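Local coordinates for protein carboxynorspermidine decarboxylase (Campylobacter jejuni subsp. jejuni 81116, PDB 3N29) that probably catalyses the pyridoxal-5'-phosphate-dependent decarboxylation of carboxynorspermidine to norspermidine, a late step in polyamine synthesis, at residues A[239-243]-A[244-248]; A[307-311]-A[312-316]; A[407-410]-A[411-415]. One frame throughout, in Å; residues are numbered along the deposited sequence. Where two conformers were deposited one is given.

Interaction 1 (A[239-243]-A[244-248]); sequences HHITK and KGYDV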
loop_
_atom_site.group_PDB
_atom_site.type_symbol
_atom_site.label_atom_id
_atom_site.label_comp_id
_atom_site.label_asym_id
_atom_site.label_seq_id
_atom_site.Cartn_x
_atom_site.Cartn_y
_atom_site.Cartn_z
ATOM N N HIS A 239 12.272 19.066 -5.911
ATOM C CA HIS A 239 13.529 19.810 -5.688
ATOM C C HIS A 239 14.072 19.233 -4.385
ATOM O O HIS A 239 13.456 19.375 -3.332
ATOM C CB HIS A 239 13.236 21.310 -5.536
ATOM C CG HIS A 239 12.237 21.813 -6.543
ATOM N ND1 HIS A 239 12.490 21.790 -7.883
ATOM C CD2 HIS A 239 10.939 22.189 -6.418
ATOM C CE1 HIS A 239 11.416 22.180 -8.556
ATOM N NE2 HIS A 239 10.460 22.444 -7.685
ATOM N N HIS A 240 15.228 18.605 -4.458
ATOM C CA HIS A 240 15.785 17.860 -3.322
ATOM C C HIS A 240 16.629 18.870 -2.541
ATOM O O HIS A 240 17.830 18.667 -2.316
ATOM C CB HIS A 240 16.711 16.769 -3.909
ATOM C CG HIS A 240 16.711 15.480 -3.162
ATOM N ND1 HIS A 240 15.997 15.278 -2.006
ATOM C CD2 HIS A 240 17.283 14.282 -3.460
ATOM C CE1 HIS A 240 16.159 14.035 -1.596
ATOM N NE2 HIS A 240 16.926 13.402 -2.460
ATOM N N ILE A 241 15.984 19.933 -2.125
ATOM C CA ILE A 241 16.633 21.110 -1.572
ATOM C C ILE A 241 17.427 20.830 -0.312
ATOM O O ILE A 241 18.463 21.489 -0.034
ATOM C CB ILE A 241 15.567 22.203 -1.301
ATOM C CG1 ILE A 241 14.969 22.691 -2.624
ATOM C CG2 ILE A 241 16.206 23.452 -0.562
ATOM C CD1 ILE A 241 13.707 23.526 -2.490
ATOM N N THR A 242 16.957 19.879 0.473
ATOM C CA THR A 242 17.551 19.626 1.762
ATOM C C THR A 242 18.529 18.428 1.736
ATOM O O THR A 242 19.113 18.085 2.755
ATOM C CB THR A 242 16.478 19.354 2.817
ATOM O OG1 THR A 242 15.665 18.247 2.392
ATOM C CG2 THR A 242 15.634 20.585 3.022
ATOM N N LYS A 243 18.768 17.863 0.578
ATOM C CA LYS A 243 19.784 16.827 0.451
ATOM C C LYS A 243 21.155 17.477 0.393
ATOM O O LYS A 243 21.356 18.558 -0.212
ATOM C CB LYS A 243 19.582 15.995 -0.800
ATOM C CG LYS A 243 20.621 14.853 -0.986
ATOM C CD LYS A 243 20.088 13.735 -1.849
ATOM C CE LYS A 243 21.222 12.833 -2.467
ATOM N NZ LYS A 243 22.223 12.441 -1.429
ATOM N N LYS A 244 22.099 16.829 1.037
ATOM C CA LYS A 244 23.448 17.370 1.109
ATOM C C LYS A 244 23.976 17.486 -0.317
ATOM O O LYS A 244 23.792 16.593 -1.138
ATOM C CB LYS A 244 24.343 16.490 2.031
ATOM C CG LYS A 244 24.513 15.033 1.594
ATOM C CD LYS A 244 25.532 14.218 2.515
ATOM C CE LYS A 244 25.508 12.654 2.242
ATOM N NZ LYS A 244 24.141 12.040 2.401
ATOM N N GLY A 245 24.593 18.612 -0.627
ATOM C CA GLY A 245 25.097 18.827 -1.979
ATOM C C GLY A 245 24.175 19.633 -2.902
ATOM O O GLY A 245 24.618 20.145 -3.938
ATOM N N TYR A 246 22.907 19.799 -2.556
ATOM C CA TYR A 246 22.026 20.572 -3.437
ATOM C C TYR A 246 22.556 22.008 -3.593
ATOM O O TYR A 246 23.069 22.632 -2.603
ATOM C CB TYR A 246 20.597 20.582 -2.892
ATOM C CG TYR A 246 19.569 21.197 -3.828
ATOM C CD1 TYR A 246 18.782 20.405 -4.686
ATOM C CD2 TYR A 246 19.374 22.575 -3.833
ATOM C CE1 TYR A 246 17.834 21.003 -5.549
ATOM C CE2 TYR A 246 18.425 23.170 -4.641
ATOM C CZ TYR A 246 17.686 22.383 -5.545
ATOM O OH TYR A 246 16.751 22.980 -6.342
ATOM N N ASP A 247 22.401 22.547 -4.792
ATOM C CA ASP A 247 22.906 23.908 -5.124
ATOM C C ASP A 247 21.792 24.912 -4.821
ATOM O O ASP A 247 21.040 25.333 -5.725
ATOM C CB ASP A 247 23.266 23.966 -6.609
ATOM C CG ASP A 247 23.988 25.226 -6.983
ATOM O OD1 ASP A 247 24.045 26.140 -6.143
ATOM O OD2 ASP A 247 24.510 25.279 -8.121
ATOM N N VAL A 248 21.685 25.249 -3.539
ATOM C CA VAL A 248 20.665 26.124 -3.017
ATOM C C VAL A 248 20.786 27.507 -3.664
ATOM O O VAL A 248 19.776 28.133 -4.048
ATOM C CB VAL A 248 20.811 26.267 -1.489
ATOM C CG1 VAL A 248 19.811 27.290 -0.927
ATOM C CG2 VAL A 248 20.547 24.902 -0.813
HETATM O O HOH W 1 15.381 21.558 -8.131
#
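Tyr246 turns one face of its ring to CA of Ile241, and almost every atom of the side chain, from CB outward, finds a partner in the preceding residues. CG stands anti to the backbone N (chi1 -172°), which swings the ring back along the chain toward residues 239-241. At the root, CB of Tyr246 sits 3.4 Å from His240 O, with Lys243 O close by as well. The same carbonyl crowds the next atoms: His240 O approaches Tyr246 CD1 to 3.1 Å from an oblique direction. Over one face comes the CA of Ile241, 3.8 Å from the centroid of the Tyr246 ring and 13° off the normal, a CH-pi contact nearly centred on the ring. Further out, the CG1 branch of Ile241 reaches Tyr246 CZ at 4.0 Å, so the same residue covers the ring with both backbone and side chain.

The loop that permits this joins the seventh strand of the beta/alpha barrel, 232-234, to helix 248-262. It folds through a type I turn from His240 to Lys243 and then a type II turn from Lys243 to Tyr246, with Gly245 at positive phi. Tyr246 N closes the second turn on Lys243 O at 3.1 Å, with an N-H...O angle of 165°. At its corner both lysine chains bend at their last torsion, bringing Lys243 NZ within 4.3 Å of Lys244 NZ, a like-charge pair.

At the far end of the ring, Tyr246 OH binds a water at 2.7 Å. That water lies in the ring plane of His239 and meets its ND1 at 2.9 Å, while NE2 of the same imidazole is bound to Phe235 O. Just beyond the tyrosine, Asp247 N-caps helix 248-262 through Lys250 N.

Interaction 2 (A[307-311]-A[312-316]); sequences PDTII and MPYTS. With NSD (N-(3-aminopropyl)propane-1,3-diamine), chain D.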
loop_
_atom_site.group_PDB
_atom_site.type_symbol
_atom_site.label_atom_id
_atom_site.label_comp_id
_atom_site.label_asym_id
_atom_site.label_seq_id
_atom_site.Cartn_x
_atom_site.Cartn_y
_atom_site.Cartn_z
ATOM N N PRO A 307 6.243 0.580 2.154
ATOM C CA PRO A 307 5.772 0.092 0.864
ATOM C C PRO A 307 6.651 0.469 -0.327
ATOM O O PRO A 307 6.788 -0.315 -1.196
ATOM C CB PRO A 307 4.397 0.708 0.738
ATOM C CG PRO A 307 4.265 1.617 1.806
ATOM C CD PRO A 307 5.254 1.431 2.803
ATOM N N ASP A 308 7.217 1.648 -0.337
ATOM C CA ASP A 308 8.066 2.036 -1.432
ATOM C C ASP A 308 9.314 1.167 -1.589
ATOM O O ASP A 308 9.807 1.059 -2.657
ATOM C CB ASP A 308 8.411 3.513 -1.428
ATOM C CG ASP A 308 7.226 4.406 -1.791
ATOM O OD1 ASP A 308 6.208 3.945 -2.311
ATOM O OD2 ASP A 308 7.315 5.570 -1.533
ATOM N N THR A 309 9.769 0.516 -0.530
ATOM C CA THR A 309 10.879 -0.382 -0.652
ATOM C C THR A 309 10.539 -1.538 -1.619
ATOM O O THR A 309 11.399 -2.008 -2.296
ATOM C CB THR A 309 11.378 -0.904 0.699
ATOM O OG1 THR A 309 10.374 -1.649 1.355
ATOM C CG2 THR A 309 11.828 0.256 1.564
ATOM N N ILE A 310 9.279 -1.964 -1.607
ATOM C CA ILE A 310 8.788 -3.059 -2.474
ATOM C C ILE A 310 8.410 -2.505 -3.843
ATOM O O ILE A 310 8.762 -3.115 -4.867
ATOM C CB ILE A 310 7.519 -3.722 -1.883
ATOM C CG1 ILE A 310 7.877 -4.269 -0.494
ATOM C CG2 ILE A 310 7.007 -4.873 -2.841
ATOM C CD1 ILE A 310 9.008 -5.228 -0.527
ATOM N N ILE A 311 7.734 -1.350 -3.867
ATOM C CA ILE A 311 7.209 -0.782 -5.118
ATOM C C ILE A 311 8.288 -0.299 -6.069
ATOM O O ILE A 311 8.242 -0.607 -7.272
ATOM C CB ILE A 311 6.149 0.322 -4.824
ATOM C CG1 ILE A 311 4.903 -0.346 -4.178
ATOM C CG2 ILE A 311 5.706 1.154 -6.098
ATOM C CD1 ILE A 311 3.947 0.665 -3.502
ATOM N N MET A 312 9.294 0.400 -5.554
ATOM C CA MET A 312 10.276 1.088 -6.418
ATOM C C MET A 312 11.117 0.090 -7.233
ATOM O O MET A 312 11.162 0.208 -8.440
ATOM C CB MET A 312 11.178 2.064 -5.641
ATOM C CG MET A 312 10.496 3.359 -5.242
ATOM S SD MET A 312 11.560 4.526 -4.332
ATOM C CE MET A 312 13.088 4.439 -5.289
ATOM N N PRO A 313 11.785 -0.894 -6.581
ATOM C CA PRO A 313 12.050 -1.236 -5.196
ATOM C C PRO A 313 13.333 -0.474 -4.748
ATOM O O PRO A 313 13.997 0.121 -5.577
ATOM C CB PRO A 313 12.283 -2.784 -5.240
ATOM C CG PRO A 313 12.828 -3.050 -6.697
ATOM C CD PRO A 313 12.382 -1.851 -7.548
ATOM N N TYR A 314 13.618 -0.393 -3.442
ATOM C CA TYR A 314 14.913 0.132 -2.990
ATOM C C TYR A 314 15.143 -0.489 -1.638
ATOM O O TYR A 314 14.228 -1.094 -1.064
ATOM C CB TYR A 314 14.946 1.696 -2.973
ATOM C CG TYR A 314 14.313 2.313 -1.704
ATOM C CD1 TYR A 314 15.103 2.607 -0.608
ATOM C CD2 TYR A 314 12.929 2.588 -1.621
ATOM C CE1 TYR A 314 14.572 3.240 0.572
ATOM C CE2 TYR A 314 12.370 3.159 -0.436
ATOM C CZ TYR A 314 13.229 3.461 0.676
ATOM O OH TYR A 314 12.757 3.992 1.872
ATOM N N THR A 315 16.331 -0.323 -1.103
ATOM C CA THR A 315 16.667 -0.951 0.168
ATOM C C THR A 315 16.937 0.119 1.197
ATOM O O THR A 315 17.778 0.968 0.988
ATOM C CB THR A 315 17.915 -1.920 0.004
ATOM O OG1 THR A 315 17.640 -2.871 -1.021
ATOM C CG2 THR A 315 18.314 -2.588 1.314
ATOM N N SER A 316 16.252 0.050 2.339
ATOM C CA SER A 316 16.519 0.995 3.411
ATOM C C SER A 316 17.856 0.783 4.059
ATOM O O SER A 316 18.283 -0.355 4.276
ATOM C CB SER A 316 15.419 0.907 4.459
ATOM O OG SER A 316 15.586 1.889 5.489
HETATM C C1 NSD D . 8.515 11.848 -4.593
HETATM N N1 NSD D . 9.845 12.348 -4.399
HETATM C C2 NSD D . 8.273 11.352 -5.978
HETATM N N2 NSD D . 6.100 10.360 -5.972
HETATM C C3 NSD D . 6.834 11.322 -6.349
HETATM N N3 NSD D . 5.914 7.134 -3.011
HETATM C C4 NSD D . 6.465 9.353 -5.294
HETATM C C5 NSD D . 5.377 8.369 -4.966
HETATM C C6 NSD D . 5.942 7.075 -4.436
#
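Two first torsions bring Thr309 and Tyr314 together. In Thr309, chi1 of 62° sets OG1 between the backbone N and the carbonyl carbon, where it bonds to Met306 O, and leaves the methyl CG2 turned to the tyrosine. In Tyr314 a similar value (82°) holds the ring back over the helix end. The methyl lies over one face, displaced toward the rim, with Thr309 CG2 3.9 Å from the centroid of the Tyr314 ring in a CH-pi contact.

The backbone supplies the frame. Met312 N donates to Asp308 O at 3.0 Å, an i-to-i+4 bond that continues the helical pattern past Ile311. The peptide before Pro313 is cis, just past the helix end, and Tyr314 N comes back to Thr309 O, also at 3.0 Å but less straight, at 147°. Gln375 OE1 bonds to Ser316 OG and, weakly, to Tyr314 OH, tying the segment after the helix to a distant part of the chain. Ile310 and Ile311 pack on Ile311 of the second subunit.

From the same helix Asp308 points its carboxylate into the norspermidine pocket. Asp308 OD2 takes a hydrogen bond from terminal amine N3 of norspermidine at 2.6 Å, and a glycerol also binds that oxygen, while OD1 forms a salt bridge with Lys382. Glu272 holds the ligand too. A short bond from a carboxylate to a terminal amine is the chemistry expected for recognising a polyamine, and is consistent with Asp308 helping to recognise the far amine shared by product and, probably, carboxynorspermidine.

Interaction 3 (A[407-410]-A[411-415]); sequences REFS and YKDYS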
loop_
_atom_site.group_PDB
_atom_site.type_symbol
_atom_site.label_atom_id
_atom_site.label_comp_id
_atom_site.label_asym_id
_atom_site.label_seq_id
_atom_site.Cartn_x
_atom_site.Cartn_y
_atom_site.Cartn_z
ATOM N N ARG A 407 0.226 9.643 17.515
ATOM C CA ARG A 407 -0.885 8.740 17.221
ATOM C C ARG A 407 -0.550 7.367 17.631
ATOM O O ARG A 407 0.516 6.839 17.273
ATOM C CB ARG A 407 -1.161 8.668 15.741
ATOM C CG ARG A 407 -1.606 10.009 15.174
ATOM C CD ARG A 407 -2.889 9.934 14.479
ATOM N NE ARG A 407 -3.192 11.148 13.741
ATOM C CZ ARG A 407 -4.068 12.073 14.123
ATOM N NH1 ARG A 407 -4.722 11.962 15.266
ATOM N NH2 ARG A 407 -4.278 13.122 13.360
ATOM N N GLU A 408 -1.422 6.792 18.463
ATOM C CA GLU A 408 -1.290 5.395 18.873
ATOM C C GLU A 408 -2.473 4.650 18.236
ATOM O O GLU A 408 -3.645 4.982 18.472
ATOM C CB GLU A 408 -1.344 5.243 20.377
ATOM C CG GLU A 408 -1.072 3.810 20.846
ATOM C CD GLU A 408 -1.074 3.643 22.359
ATOM O OE1 GLU A 408 -1.405 4.579 23.083
ATOM O OE2 GLU A 408 -0.767 2.542 22.811
ATOM N N PHE A 409 -2.172 3.661 17.433
ATOM C CA PHE A 409 -3.208 3.012 16.694
ATOM C C PHE A 409 -3.839 1.860 17.444
ATOM O O PHE A 409 -3.341 1.447 18.468
ATOM C CB PHE A 409 -2.661 2.633 15.303
ATOM C CG PHE A 409 -2.213 3.838 14.532
ATOM C CD1 PHE A 409 -3.125 4.719 14.013
ATOM C CD2 PHE A 409 -0.906 4.093 14.341
ATOM C CE1 PHE A 409 -2.746 5.853 13.354
ATOM C CE2 PHE A 409 -0.502 5.197 13.615
ATOM C CZ PHE A 409 -1.427 6.090 13.141
ATOM N N SER A 410 -4.963 1.373 16.970
ATOM C CA SER A 410 -5.628 0.225 17.606
ATOM C C SER A 410 -6.374 -0.605 16.575
ATOM O O SER A 410 -6.430 -0.258 15.363
ATOM C CB SER A 410 -6.561 0.730 18.741
ATOM O OG SER A 410 -7.659 1.406 18.187
ATOM N N TYR A 411 -6.929 -1.731 17.054
ATOM C CA TYR A 411 -7.704 -2.687 16.264
ATOM C C TYR A 411 -8.688 -2.053 15.265
ATOM O O TYR A 411 -8.790 -2.481 14.083
ATOM C CB TYR A 411 -8.451 -3.608 17.263
ATOM C CG TYR A 411 -9.551 -4.459 16.633
ATOM C CD1 TYR A 411 -9.250 -5.385 15.653
ATOM C CD2 TYR A 411 -10.891 -4.257 16.991
ATOM C CE1 TYR A 411 -10.255 -6.150 15.083
ATOM C CE2 TYR A 411 -11.912 -4.970 16.434
ATOM C CZ TYR A 411 -11.599 -5.944 15.482
ATOM O OH TYR A 411 -12.619 -6.653 14.897
ATOM N N LYS A 412 -9.424 -1.061 15.730
ATOM C CA LYS A 412 -10.418 -0.420 14.920
ATOM C C LYS A 412 -9.833 0.231 13.672
ATOM O O LYS A 412 -10.573 0.447 12.703
ATOM C CB LYS A 412 -11.221 0.665 15.701
ATOM C CG LYS A 412 -12.123 0.100 16.818
ATOM C CD LYS A 412 -13.250 -0.748 16.293
ATOM C CE LYS A 412 -14.314 -0.944 17.322
ATOM N NZ LYS A 412 -15.455 -1.585 16.604
ATOM N N ASP A 413 -8.536 0.571 13.676
ATOM C CA ASP A 413 -7.919 1.144 12.451
ATOM C C ASP A 413 -7.834 0.128 11.285
ATOM O O ASP A 413 -7.776 0.493 10.156
ATOM C CB ASP A 413 -6.501 1.586 12.759
ATOM C CG ASP A 413 -6.470 2.875 13.589
ATOM O OD1 ASP A 413 -6.914 3.849 13.020
ATOM O OD2 ASP A 413 -6.056 2.861 14.793
ATOM N N TYR A 414 -7.787 -1.157 11.663
ATOM C CA TYR A 414 -7.899 -2.286 10.802
ATOM C C TYR A 414 -9.377 -2.633 10.573
ATOM O O TYR A 414 -9.823 -2.729 9.412
ATOM C CB TYR A 414 -7.132 -3.511 11.384
ATOM C CG TYR A 414 -7.472 -4.854 10.692
ATOM C CD1 TYR A 414 -7.023 -5.148 9.385
ATOM C CD2 TYR A 414 -8.169 -5.833 11.355
ATOM C CE1 TYR A 414 -7.312 -6.399 8.772
ATOM C CE2 TYR A 414 -8.496 -7.072 10.743
ATOM C CZ TYR A 414 -8.059 -7.356 9.485
ATOM O OH TYR A 414 -8.384 -8.562 8.898
ATOM N N SER A 415 -10.177 -2.866 11.614
ATOM C CA SER A 415 -11.487 -3.528 11.356
ATOM C C SER A 415 -12.424 -2.601 10.569
ATOM O O SER A 415 -13.248 -3.082 9.798
ATOM C CB SER A 415 -12.210 -3.920 12.638
ATOM O OG SER A 415 -12.382 -2.808 13.484
HETATM O O HOH W 2 -9.603 -0.281 18.623
#
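Asp413 and Ser410 grip each other through two hydrogen bonds as the chain enters the short helix 412-415. Tyr411 follows Ser410; its CG lies anti to the backbone N, and the OH at the ring's end bonds to Glu108 of the second subunit. Its carbonyl oxygen takes the amides of both Tyr414 and Ser415. Lys412 comes next. Its backbone N is linked to Ser410 OG by a bridging water, which accepts from Lys412 N at 3.0 Å and lies 2.6 Å from Ser410 OG; the lysine side chain leads away.

Asp413 carries most of the contact. Asp413 N donates to Ser410 O at 2.8 Å, approaching from above the carbonyl plane and not along a lone pair. Chi1 of -74° places CG anti to the carbonyl carbon, and the carboxylate thus reaches back along the chain to the loop. There Asp413 OD2 receives Ser410 N at 2.9 Å through its anti lone pair, in a nearly straight bond of 170°. The same oxygen lies at the edge of the Phe409 ring, near its plane: Phe409 CD1 is 3.6 Å from Asp413 OD2, with ring and carboxylate planes 82° apart. The oxygen therefore faces the slightly positive rim and not the electron-rich face.

Tyr414 turns its ring to Phe105 of the second subunit, and Ser415 sets its OG over one face of the Tyr411 ring. The bond of Asp413 OD2 to the amide of Ser410, three residues back, resembles one half of a capping box; the return bond uses Ser410 O in place of its hydroxyl. In this decarboxylase that capping-box-like turn sits at the dimer interface.

How the interactions relate
The three contacts follow one another along the chain without overlapping, each a local turn beside a helix end. Interaction 1 belongs to the barrel, in the loop after its seventh strand and before helix 248-262; interaction 2 lies about 22 Å away between centres, on the way into strand 321-325 of the mixed sheet. Their nearest atoms are about 10 Å apart, and both border the active-site region. Interaction 3, near the C-terminus, is about 37 Å from interaction 1, across the centre of the chain, and about 24 Å from interaction 2, between centres. Interaction 2 alone of the three combines a ligand-pocket residue with contact to the second subunit, which interaction 3 also touches.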